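Local coordinates for Serine/threonine-protein kinase PknI (Mycobacterium tuberculosis, PDB 5XLL) that phosphorylates serine and threonine residues of proteins and slows mycobacterial growth within the infected host, this chain being its extracellular sensor domain, at residues A50-D55 and T153-A158; Q100-L105 and M120-H125. One frame throughout, in Å; residues are numbered along the deposited sequence.

Interaction 1: residues A50-D55 and T153-A158; sequences AATMLD and TVPDPA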
# COMPACT_ATOMS: atom_id res chain seq x y z
N ALA B 50 -12.31 -11.29 -11.79
CA ALA B 50 -11.31 -11.75 -12.76
C ALA B 50 -11.47 -10.99 -14.06
O ALA B 50 -12.57 -10.53 -14.41
CB ALA B 50 -11.40 -13.27 -13.00
N ALA B 51 -10.36 -10.85 -14.78
CA ALA B 51 -10.36 -10.07 -16.00
C ALA B 51 -9.49 -10.72 -17.06
O ALA B 51 -8.35 -11.14 -16.79
CB ALA B 51 -9.90 -8.63 -15.73
N THR B 52 -10.03 -10.77 -18.28
CA THR B 52 -9.29 -11.25 -19.43
C THR B 52 -8.87 -10.03 -20.23
O THR B 52 -9.69 -9.14 -20.50
CB THR B 52 -10.19 -12.13 -20.33
OG1 THR B 52 -10.53 -13.34 -19.64
CG2 THR B 52 -9.48 -12.46 -21.64
N MSE B 53 -7.62 -9.97 -20.63
CA MSE B 53 -7.16 -8.79 -21.35
C MSE B 53 -7.60 -8.80 -22.81
O MSE B 53 -7.56 -9.84 -23.49
CB MSE B 53 -5.64 -8.64 -21.24
CG MSE B 53 -5.15 -7.33 -21.81
SE MSE B 53 -3.21 -7.13 -21.59
CE MSE B 53 -3.04 -5.54 -22.69
N LEU B 54 -8.05 -7.64 -23.28
CA LEU B 54 -8.62 -7.53 -24.62
C LEU B 54 -7.57 -6.99 -25.57
O LEU B 54 -6.54 -6.50 -25.13
CB LEU B 54 -9.86 -6.64 -24.60
CG LEU B 54 -10.96 -7.12 -23.64
CD1 LEU B 54 -12.15 -6.14 -23.59
CD2 LEU B 54 -11.45 -8.53 -24.04
N ASP B 55 -7.82 -7.11 -26.86
CA ASP B 55 -6.81 -6.76 -27.85
C ASP B 55 -6.69 -5.25 -27.98
O ASP B 55 -7.70 -4.53 -27.98
CB ASP B 55 -7.10 -7.40 -29.21
CG ASP B 55 -5.95 -7.21 -30.19
OD1 ASP B 55 -5.89 -6.14 -30.84
OD2 ASP B 55 -5.12 -8.14 -30.32
N THR B 153 -14.49 -15.12 -23.13
CA THR B 153 -14.86 -15.73 -21.86
C THR B 153 -14.06 -15.06 -20.75
O THR B 153 -12.94 -14.60 -20.98
CB THR B 153 -14.50 -17.23 -21.84
OG1 THR B 153 -13.20 -17.40 -21.26
CG2 THR B 153 -14.49 -17.82 -23.25
N VAL B 154 -14.63 -15.01 -19.55
CA VAL B 154 -13.82 -14.71 -18.39
C VAL B 154 -13.95 -15.89 -17.45
O VAL B 154 -15.06 -16.36 -17.20
CB VAL B 154 -14.23 -13.39 -17.73
CG1 VAL B 154 -13.34 -13.10 -16.52
CG2 VAL B 154 -14.14 -12.27 -18.75
N PRO B 155 -12.82 -16.38 -16.93
CA PRO B 155 -12.93 -17.53 -16.02
C PRO B 155 -13.61 -17.11 -14.73
O PRO B 155 -13.67 -15.90 -14.44
CB PRO B 155 -11.47 -17.89 -15.70
CG PRO B 155 -10.64 -17.11 -16.71
CD PRO B 155 -11.44 -15.90 -17.07
N ASP B 156 -14.13 -18.08 -13.98
CA ASP B 156 -14.70 -17.86 -12.65
C ASP B 156 -13.60 -17.48 -11.65
O ASP B 156 -12.63 -18.22 -11.51
CB ASP B 156 -15.41 -19.14 -12.20
CG ASP B 156 -15.68 -19.17 -10.71
OD1 ASP B 156 -14.93 -19.87 -9.97
OD2 ASP B 156 -16.63 -18.49 -10.27
N PRO B 157 -13.74 -16.32 -10.98
CA PRO B 157 -12.70 -15.86 -10.05
C PRO B 157 -12.30 -16.92 -9.01
O PRO B 157 -11.10 -17.07 -8.71
CB PRO B 157 -13.35 -14.65 -9.36
CG PRO B 157 -14.33 -14.12 -10.37
CD PRO B 157 -14.81 -15.31 -11.18
N ALA B 158 -13.28 -17.66 -8.50
CA ALA B 158 -13.04 -18.75 -7.53
C ALA B 158 -12.25 -19.92 -8.11
O ALA B 158 -11.71 -20.73 -7.35
CB ALA B 158 -14.37 -19.24 -6.93
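T52 reaches across to the backbone of T153 with its hydroxyl, and this is the one hydrogen bond joining A50-D55 to T153-A158. OG1 gives its proton to T153 O at 3.0 Å, arriving in the carbonyl plane on a lone pair, with a C=O...O angle of 143°. The torsion explains the reach: at chi1 -67° OG1 stands opposite the carbonyl carbon of T52, on the side facing the loop, while CG2 is anti to the backbone N. The same oxygen also lies 3.7 Å from P155 CD, where the threonine and proline side chains cross at a slant.

V154 spans A50 and T52, with one branch to each. Its CG1 branch, anti to the backbone N (chi1 -179°), comes down on the A50 peptide, 3.4 Å from A50 O and 4.0 Å from A50 CB. The other branch, CG2, stays beside T52 OG1. Three residues further along the loop, P157 puts CG against A50, 3.8 Å from A50 N and about as close to the methyl.

Strand 47-53 already bonds through its backbone to strands 36-42 and 70-75, and V154 and P157 also touch A37 and S41 of the former. The loop after the last strand therefore packs on the sheet of the sensor domain and is not an added strand. The contact is mainly apolar, with one side-chain-to-backbone bond tying T153 O to T52, so the loop is held to the strand without backbone-to-backbone pairing.

Interaction 2: residues Q100-L105 and M120-H125; sequences QATTQL and MVVTVH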
# COMPACT_ATOMS: atom_id res chain seq x y z
N GLN B 100 16.57 -5.41 -11.23
CA GLN B 100 16.21 -5.42 -9.82
C GLN B 100 14.88 -6.12 -9.62
O GLN B 100 14.00 -6.07 -10.48
CB GLN B 100 16.16 -3.99 -9.25
CG GLN B 100 15.17 -3.05 -9.97
CD GLN B 100 15.38 -1.58 -9.61
OE1 GLN B 100 16.21 -1.26 -8.75
NE2 GLN B 100 14.65 -0.69 -10.27
N ALA B 101 14.73 -6.77 -8.47
CA ALA B 101 13.52 -7.50 -8.14
C ALA B 101 12.46 -6.53 -7.66
O ALA B 101 12.70 -5.77 -6.71
CB ALA B 101 13.80 -8.55 -7.06
N THR B 102 11.30 -6.56 -8.31
CA THR B 102 10.18 -5.70 -7.95
C THR B 102 8.89 -6.46 -7.67
O THR B 102 8.64 -7.52 -8.24
CB THR B 102 9.86 -4.67 -9.07
OG1 THR B 102 9.32 -5.34 -10.22
CG2 THR B 102 11.11 -3.93 -9.47
N THR B 103 8.07 -5.92 -6.78
CA THR B 103 6.72 -6.43 -6.59
C THR B 103 5.76 -5.38 -7.14
O THR B 103 5.93 -4.18 -6.87
CB THR B 103 6.47 -6.71 -5.10
OG1 THR B 103 6.85 -8.07 -4.81
CG2 THR B 103 5.02 -6.52 -4.74
N GLN B 104 4.78 -5.80 -7.96
CA GLN B 104 3.77 -4.88 -8.51
C GLN B 104 2.35 -5.34 -8.28
O GLN B 104 2.04 -6.51 -8.46
CB GLN B 104 3.95 -4.71 -10.02
CG GLN B 104 5.35 -4.39 -10.44
CD GLN B 104 5.46 -4.26 -11.94
OE1 GLN B 104 4.47 -4.41 -12.66
NE2 GLN B 104 6.68 -3.97 -12.42
N LEU B 105 1.48 -4.40 -7.92
CA LEU B 105 0.05 -4.66 -7.86
C LEU B 105 -0.74 -3.43 -8.29
O LEU B 105 -0.16 -2.35 -8.48
CB LEU B 105 -0.38 -5.08 -6.46
CG LEU B 105 -0.01 -4.19 -5.27
CD1 LEU B 105 -0.79 -2.87 -5.23
CD2 LEU B 105 -0.21 -4.97 -3.95
N MSE B 120 -1.12 2.00 -9.19
CA MSE B 120 -0.27 0.84 -9.28
C MSE B 120 0.86 1.11 -8.31
O MSE B 120 1.35 2.25 -8.20
CB MSE B 120 0.30 0.76 -10.67
CG MSE B 120 1.12 -0.48 -10.91
SE MSE B 120 1.14 -0.83 -12.82
CE MSE B 120 2.85 -0.01 -13.33
N VAL B 121 1.28 0.07 -7.58
CA VAL B 121 2.38 0.21 -6.62
C VAL B 121 3.52 -0.75 -6.96
O VAL B 121 3.36 -1.98 -6.96
CB VAL B 121 1.88 -0.05 -5.20
CG1 VAL B 121 2.95 0.32 -4.18
CG2 VAL B 121 0.60 0.74 -4.94
N VAL B 122 4.68 -0.17 -7.28
CA VAL B 122 5.87 -0.94 -7.60
C VAL B 122 6.85 -0.81 -6.41
O VAL B 122 7.23 0.31 -6.02
CB VAL B 122 6.48 -0.49 -8.96
CG1 VAL B 122 7.70 -1.32 -9.35
CG2 VAL B 122 5.42 -0.55 -10.08
N THR B 123 7.23 -1.95 -5.82
CA THR B 123 8.21 -1.97 -4.73
C THR B 123 9.48 -2.70 -5.14
O THR B 123 9.42 -3.79 -5.71
CB THR B 123 7.67 -2.68 -3.51
OG1 THR B 123 6.42 -2.10 -3.12
CG2 THR B 123 8.66 -2.54 -2.35
N VAL B 124 10.62 -2.10 -4.86
CA VAL B 124 11.92 -2.67 -5.20
C VAL B 124 12.51 -3.40 -4.00
O VAL B 124 12.65 -2.82 -2.91
CB VAL B 124 12.89 -1.59 -5.63
CG1 VAL B 124 14.09 -2.21 -6.35
CG2 VAL B 124 12.17 -0.61 -6.52
N HIS B 125 12.89 -4.66 -4.20
CA HIS B 125 13.23 -5.55 -3.09
C HIS B 125 14.71 -5.87 -3.03
O HIS B 125 15.20 -6.38 -2.02
CB HIS B 125 12.44 -6.86 -3.20
CG HIS B 125 10.98 -6.69 -2.93
ND1 HIS B 125 10.46 -6.68 -1.66
CD2 HIS B 125 9.93 -6.51 -3.77
CE1 HIS B 125 9.15 -6.51 -1.72
NE2 HIS B 125 8.80 -6.40 -2.99
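Strands 100-105 and 120-124 run antiparallel at 156°, their axes approaching to 4.5 Å, with T103-T123 and L105-V121 as hydrogen-bonded pairs and T102-V124 and Q104-V122 as non-hydrogen-bonded pairs. The T103-T123 pair is closed both ways, T103 N to T123 O at 2.7 Å and T123 N to T103 O at 2.8 Å. At L105-V121 the donors are tilted from the carbonyl planes. Just past the end of the second strand, H125 N still bonds A101 O at 2.8 Å, nearly straight at 168°.

On the face carrying T102, Q104, V122 and V124, Q104 and V122 lie side by side and point the same way, with Q104 CG 3.9 Å from V122 CG2. The other valine branch, CG1, touches both Q104 CG and T102 CB. Q100 crosses V124 at a slant and brings OE1 to 3.3 Å from V124 CG1, while its NE2 is bonded to Q131.

The T103, L105, V121 and T123 side chains occupy the opposite face. H125 folds back over this face: with chi1 at -70° its CG stands opposite the carbonyl carbon, and the imidazole reaches T103, leaving NE2 3.1 Å from T103 OG1. T123 CG2 packs on one face of that ring, toward its rim. Further along, L105 CD1 meets V121 CG2 at 3.9 Å, the two side chains alongside each other.

The pair forms part of the hairpin 97-110/116-124. Strand 78-91 bonds the other edge of 100-105, where T102 OG1 also reaches V86 O, and strand 135-142 flanks 120-124 through I136 and I138.

How the interactions relate
Both contacts belong to one antiparallel sheet whose strands follow each other across it in chain order, but they use it differently. Interaction 2 joins two adjacent strands of a hairpin, with its centre about 9 Å from the centre of the chain, whereas interaction 1 lays a loop from beyond the last strand back onto the second strand, with its centre about 18 Å from the centre of the chain. Their centres are about 23 Å apart and their nearest atoms about 12 Å, so they do not touch. In sequence, the hairpin falls between the two halves of interaction 1. Neither contact touches the other subunit of the dimer, and the kinase domain lies outside this fragment.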